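Local coordinates for xylanase and alpha-amylase inhibitor protein (Scadoxus multiflorus, PDB 3MU7), which inhibits xylanase and alpha-amylase, on a TIM-barrel scaffold of the glycosyl hydrolase family 18 type, at residues Val70-Gly75 / Val94-Asn99; Ala196-Trp201 / Phe239-Asp244. All blocks are in the same frame, centred on the assembly; numbering follows the deposited sequence.

Interaction 1: residues Val70-Gly75 / Val94-Asn99; sequences VLLSIG and VYLHKN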
loop_
_atom_site.group_PDB
_atom_site.type_symbol
_atom_site.label_atom_id
_atom_site.label_comp_id
_atom_site.label_asym_id
_atom_site.label_seq_id
_atom_site.Cartn_x
_atom_site.Cartn_y
_atom_site.Cartn_z
ATOM N N VAL A 70 -9.712 -3.739 0.705
ATOM C CA VAL A 70 -8.977 -3.947 -0.535
ATOM C C VAL A 70 -8.735 -2.605 -1.209
ATOM O O VAL A 70 -9.684 -1.871 -1.515
ATOM C CB VAL A 70 -9.738 -4.884 -1.495
ATOM C CG1 VAL A 70 -8.908 -5.152 -2.730
ATOM C CG2 VAL A 70 -10.091 -6.203 -0.803
ATOM N N LEU A 71 -7.463 -2.292 -1.432
ATOM C CA LEU A 71 -7.056 -1.019 -2.036
ATOM C C LEU A 71 -6.426 -1.273 -3.383
ATOM O O LEU A 71 -5.913 -2.365 -3.642
ATOM C CB LEU A 71 -6.037 -0.298 -1.153
ATOM C CG LEU A 71 -6.329 -0.166 0.339
ATOM C CD1 LEU A 71 -5.160 0.510 1.048
ATOM C CD2 LEU A 71 -7.605 0.578 0.599
ATOM N N LEU A 72 -6.473 -0.264 -4.249
ATOM C CA LEU A 72 -5.678 -0.260 -5.465
ATOM C C LEU A 72 -4.505 0.677 -5.268
ATOM O O LEU A 72 -4.668 1.830 -4.843
ATOM C CB LEU A 72 -6.486 0.223 -6.673
ATOM C CG LEU A 72 -5.723 0.402 -7.994
ATOM C CD1 LEU A 72 -5.186 -0.930 -8.523
ATOM C CD2 LEU A 72 -6.594 1.090 -9.034
ATOM N N SER A 73 -3.319 0.179 -5.582
ATOM C CA SER A 73 -2.114 0.982 -5.498
ATOM C C SER A 73 -1.748 1.584 -6.850
ATOM O O SER A 73 -1.678 0.874 -7.866
ATOM C CB SER A 73 -0.966 0.137 -4.965
ATOM O OG SER A 73 0.173 0.934 -4.694
ATOM N N ILE A 74 -1.514 2.894 -6.845
ATOM C CA ILE A 74 -1.048 3.611 -8.026
ATOM C C ILE A 74 0.463 3.793 -7.960
ATOM O O ILE A 74 1.043 3.988 -6.875
ATOM C CB ILE A 74 -1.782 4.966 -8.230
ATOM C CG1 ILE A 74 -1.536 5.921 -7.054
ATOM C CG2 ILE A 74 -3.280 4.721 -8.455
ATOM C CD1 ILE A 74 -2.051 7.329 -7.300
ATOM N N GLY A 75 1.100 3.661 -9.107
ATOM C CA GLY A 75 2.548 3.841 -9.283
ATOM C C GLY A 75 3.227 2.478 -9.215
ATOM O O GLY A 75 3.010 1.688 -10.041
ATOM N N VAL A 94 -10.544 11.367 -11.471
ATOM C CA VAL A 94 -11.862 11.010 -12.001
ATOM C C VAL A 94 -11.894 9.547 -12.443
ATOM O O VAL A 94 -12.844 8.821 -12.147
ATOM C CB VAL A 94 -12.279 11.960 -13.146
ATOM C CG1 VAL A 94 -13.528 11.462 -13.873
ATOM C CG2 VAL A 94 -12.513 13.364 -12.595
ATOM N N TYR A 95 -10.841 9.115 -13.128
ATOM C CA TYR A 95 -10.741 7.725 -13.570
ATOM C C TYR A 95 -10.830 6.758 -12.389
ATOM O O TYR A 95 -11.588 5.787 -12.431
ATOM C CB TYR A 95 -9.432 7.528 -14.334
ATOM C CG TYR A 95 -9.076 6.090 -14.631
ATOM C CD1 TYR A 95 -9.649 5.414 -15.715
ATOM C CD2 TYR A 95 -8.161 5.398 -13.835
ATOM C CE1 TYR A 95 -9.322 4.083 -15.986
ATOM C CE2 TYR A 95 -7.830 4.082 -14.110
ATOM C CZ TYR A 95 -8.412 3.436 -15.176
ATOM O OH TYR A 95 -8.068 2.131 -15.423
ATOM N N LEU A 96 -10.056 7.026 -11.337
ATOM C CA LEU A 96 -10.065 6.173 -10.155
ATOM C C LEU A 96 -11.420 6.174 -9.474
ATOM O O LEU A 96 -11.928 5.127 -9.076
ATOM C CB LEU A 96 -8.990 6.608 -9.167
ATOM C CG LEU A 96 -7.547 6.412 -9.625
ATOM C CD1 LEU A 96 -6.610 7.104 -8.636
ATOM C CD2 LEU A 96 -7.184 4.930 -9.797
ATOM N N HIS A 97 -12.005 7.352 -9.351
ATOM C CA HIS A 97 -13.294 7.488 -8.688
ATOM C C HIS A 97 -14.410 6.758 -9.404
ATOM O O HIS A 97 -15.123 5.988 -8.780
ATOM C CB HIS A 97 -13.627 8.972 -8.544
ATOM C CG HIS A 97 -14.743 9.243 -7.594
ATOM N ND1 HIS A 97 -15.736 10.123 -7.902
ATOM C CD2 HIS A 97 -14.977 8.820 -6.338
ATOM C CE1 HIS A 97 -16.561 10.201 -6.886
ATOM N NE2 HIS A 97 -16.155 9.394 -5.942
ATOM N N LYS A 98 -14.518 7.006 -10.689
ATOM C CA LYS A 98 -15.598 6.416 -11.475
ATOM C C LYS A 98 -15.461 4.907 -11.614
ATOM O O LYS A 98 -16.456 4.185 -11.590
ATOM C CB LYS A 98 -15.658 7.047 -12.866
ATOM C CG LYS A 98 -16.181 8.473 -12.882
ATOM C CD LYS A 98 -16.378 8.953 -14.311
ATOM C CE LYS A 98 -17.072 10.305 -14.360
ATOM N NZ LYS A 98 -17.384 10.717 -15.758
ATOM N N ASN A 99 -14.233 4.424 -11.762
ATOM C CA ASN A 99 -14.023 3.017 -12.096
ATOM C C ASN A 99 -13.812 2.073 -10.927
ATOM O O ASN A 99 -14.079 0.875 -11.058
ATOM C CB ASN A 99 -12.890 2.874 -13.095
ATOM C CG ASN A 99 -13.303 3.291 -14.476
ATOM O OD1 ASN A 99 -14.084 2.597 -15.126
ATOM N ND2 ASN A 99 -12.799 4.432 -14.936
#
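L96 reaches from helix 86-101 to the strand at V70-G75 and meets L72 and I74 with its two methyl branches. This apolar touching is the whole of the direct contact: CD2 of L96 lies 4.0 Å from CD2 of L72, while CD1 of L96 stands 4.1 Å from CG2 of I74. The CG2 methyl of I74 is equally near CD2 of L96, so it faces the fork of the leucine. L72 and L96 run across one another at about a right angle, methyl against methyl; I74 meets the leucine at a slant. In I74 the CG2 branch lies opposite the carbonyl carbon, with CG1 between N and C (chi1 62°), which turns the short methyl to the helix. The CA atoms of L72 and L96 are 9.1 Å apart, a gap bridged by side chains alone.

No polar group joins the two segments; in the helix, O of Y95 accepts two N-H groups of N99: the backbone N at 3.0 Å and the side-chain ND2 at 3.1 Å, the latter with an N-H...O angle of 150° and with Y95 O close to the plane of the N99 amide. The other end of this amide, OD1, is bonded to the backbone N of R111, so the buried side chain is held at both ends.

The contact is the strand-to-helix packing of a TIM barrel, with alternate residues of the strand facing outward. S73 points to the other side and bonds D122. Strand 69-76 runs between the parallel strands 29-37 and 120-125, and I74 also rests on I121, F123 and I125 of the latter.

Interaction 2: residues Ala196-Trp201 / Phe239-Asp244; sequences ALMNAW and FPNAQD
The indole of W201 lies against A242, whose CB sits 3.7 Å above the ring plane, displaced toward the rim. Nearest to that methyl are CZ2 and CE2 of the indole, and NE1 comes within 3.6 Å of CA of A242. A chi1 of 162° sets CG opposite the backbone N and carries the ring across from helix 195-207 to the neighbouring helix. Its N-H is used in the ring plane: NE1 donates to a water 2.9 Å away, and that water donates in turn to O of N241 at 2.8 Å, a bridge from side chain to backbone. These are two outer helices of the TIM barrel, each following its own strand; W201 reaches V213 and L215 of strand 213-218 as well as F248 of strand 248-254. A leucine in place of W201 would probably leave the water without its indole donor and A242 without the flat surface it rests on. One turn before W201, M198 runs antiparallel alongside N241, the residue next to A242. The thioether chain is bent at chi2 (-47°) and chi3 (-69°), bringing its CE methyl to 3.7 Å from CB of N241. M198 also touches V238 of helix 231-242.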
loop_
_atom_site.group_PDB
_atom_site.type_symbol
_atom_site.label_atom_id
_atom_site.label_comp_id
_atom_site.label_asym_id
_atom_site.label_seq_id
_atom_site.Cartn_x
_atom_site.Cartn_y
_atom_site.Cartn_z
ATOM N N ALA A 196 19.370 2.173 13.251
ATOM C CA ALA A 196 18.923 3.062 12.169
ATOM C C ALA A 196 17.436 2.896 11.895
ATOM O O ALA A 196 16.766 3.869 11.660
ATOM C CB ALA A 196 19.688 2.861 10.927
ATOM N N LEU A 197 16.966 1.653 11.945
ATOM C CA LEU A 197 15.548 1.354 11.804
ATOM C C LEU A 197 14.750 2.057 12.891
ATOM O O LEU A 197 13.765 2.741 12.603
ATOM C CB LEU A 197 15.309 -0.157 11.872
ATOM C CG LEU A 197 13.853 -0.625 12.000
ATOM C CD1 LEU A 197 13.011 -0.202 10.797
ATOM C CD2 LEU A 197 13.793 -2.131 12.193
ATOM N N MET A 198 15.176 1.901 14.138
ATOM C CA MET A 198 14.413 2.459 15.242
ATOM C C MET A 198 14.465 3.987 15.267
ATOM O O MET A 198 13.469 4.627 15.598
ATOM C CB MET A 198 14.825 1.832 16.572
ATOM C CG MET A 198 14.476 0.336 16.677
ATOM S SD MET A 198 12.800 -0.157 16.164
ATOM C CE MET A 198 11.799 0.575 17.453
ATOM N N ASN A 199 15.600 4.564 14.879
ATOM C CA ASN A 199 15.706 6.018 14.730
ATOM C C ASN A 199 14.745 6.545 13.663
ATOM O O ASN A 199 14.057 7.537 13.881
ATOM C CB ASN A 199 17.143 6.441 14.408
ATOM C CG ASN A 199 18.074 6.314 15.602
ATOM O OD1 ASN A 199 17.641 6.313 16.754
ATOM N ND2 ASN A 199 19.369 6.213 15.326
ATOM N N ALA A 200 14.688 5.864 12.521
ATOM C CA ALA A 200 13.764 6.237 11.447
ATOM C C ALA A 200 12.301 6.072 11.879
ATOM O O ALA A 200 11.478 6.962 11.652
ATOM C CB ALA A 200 14.059 5.434 10.189
ATOM N N TRP A 201 11.980 4.955 12.525
ATOM C CA TRP A 201 10.632 4.771 13.059
ATOM C C TRP A 201 10.240 5.899 14.007
ATOM O O TRP A 201 9.128 6.416 13.927
ATOM C CB TRP A 201 10.479 3.435 13.791
ATOM C CG TRP A 201 9.264 3.447 14.690
ATOM C CD1 TRP A 201 9.248 3.582 16.051
ATOM C CD2 TRP A 201 7.893 3.391 14.281
ATOM N NE1 TRP A 201 7.955 3.594 16.513
ATOM C CE2 TRP A 201 7.102 3.475 15.448
ATOM C CE3 TRP A 201 7.257 3.270 13.038
ATOM C CZ2 TRP A 201 5.704 3.434 15.411
ATOM C CZ3 TRP A 201 5.867 3.233 13.001
ATOM C CH2 TRP A 201 5.109 3.311 14.180
ATOM N N PHE A 239 8.392 -4.169 18.155
ATOM C CA PHE A 239 7.091 -4.014 18.752
ATOM C C PHE A 239 6.997 -3.300 20.101
ATOM O O PHE A 239 6.126 -2.519 20.261
ATOM C CB PHE A 239 6.288 -5.300 18.781
ATOM C CG PHE A 239 5.827 -5.771 17.401
ATOM C CD1 PHE A 239 5.997 -4.997 16.266
ATOM C CD2 PHE A 239 5.255 -6.976 17.254
ATOM C CE1 PHE A 239 5.581 -5.456 15.022
ATOM C CE2 PHE A 239 4.846 -7.442 15.988
ATOM C CZ PHE A 239 5.024 -6.678 14.914
ATOM N N PRO A 240 7.872 -3.587 21.079
ATOM C CA PRO A 240 7.735 -2.894 22.371
ATOM C C PRO A 240 7.846 -1.374 22.209
ATOM O O PRO A 240 7.030 -0.715 22.726
ATOM C CB PRO A 240 8.895 -3.471 23.210
ATOM C CG PRO A 240 9.105 -4.842 22.624
ATOM C CD PRO A 240 8.928 -4.614 21.128
ATOM N N ASN A 241 8.789 -0.879 21.460
ATOM C CA ASN A 241 8.876 0.581 21.269
ATOM C C ASN A 241 7.766 1.088 20.321
ATOM O O ASN A 241 7.145 2.036 20.621
ATOM C CB ASN A 241 10.253 0.948 20.766
ATOM C CG ASN A 241 10.603 2.394 20.995
ATOM O OD1 ASN A 241 9.780 3.152 21.372
ATOM N ND2 ASN A 241 11.885 2.710 20.917
ATOM N N ALA A 242 7.537 0.410 19.215
ATOM C CA ALA A 242 6.501 0.846 18.290
ATOM C C ALA A 242 5.146 0.953 18.932
ATOM O O ALA A 242 4.434 1.858 18.691
ATOM C CB ALA A 242 6.441 -0.091 17.094
ATOM N N GLN A 243 4.792 -0.012 19.751
ATOM C CA GLN A 243 3.500 -0.014 20.441
ATOM C C GLN A 243 3.329 1.139 21.433
ATOM O O GLN A 243 2.210 1.416 21.867
ATOM C CB GLN A 243 3.252 -1.363 21.127
ATOM C CG GLN A 243 2.796 -2.448 20.167
ATOM C CD GLN A 243 3.017 -3.860 20.689
ATOM O OE1 GLN A 243 3.254 -4.075 21.879
ATOM N NE2 GLN A 243 2.937 -4.831 19.790
ATOM N N ASP A 244 4.427 1.810 21.776
ATOM C CA ASP A 244 4.373 2.993 22.639
ATOM C C ASP A 244 3.898 4.244 21.883
ATOM O O ASP A 244 3.629 5.286 22.495
ATOM C CB ASP A 244 5.733 3.246 23.299
ATOM C CG ASP A 244 5.642 4.216 24.463
ATOM O OD1 ASP A 244 4.837 3.970 25.390
ATOM O OD2 ASP A 244 6.378 5.225 24.452
HETATM O O HOH W 1 7.306 4.449 19.173
#

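Interaction 1 is core packing between a barrel strand and an outer helix, whereas interaction 2 joins two outer helices and is partly buried, farther from the chain's centre. They share no element and lie on opposite sides of that centre, with nearest atoms about 16 Å apart, so each belongs to a different sector of the same barrel. The chemistry follows the place. Between 70-75 and 94-99 only aliphatic branches meet, and all three touching residues are buried. Between 196-201 and 239-244 an aromatic ring, a thioether and a water-bridged carbonyl take part, and the buried surface is larger, 174 against 107 Å².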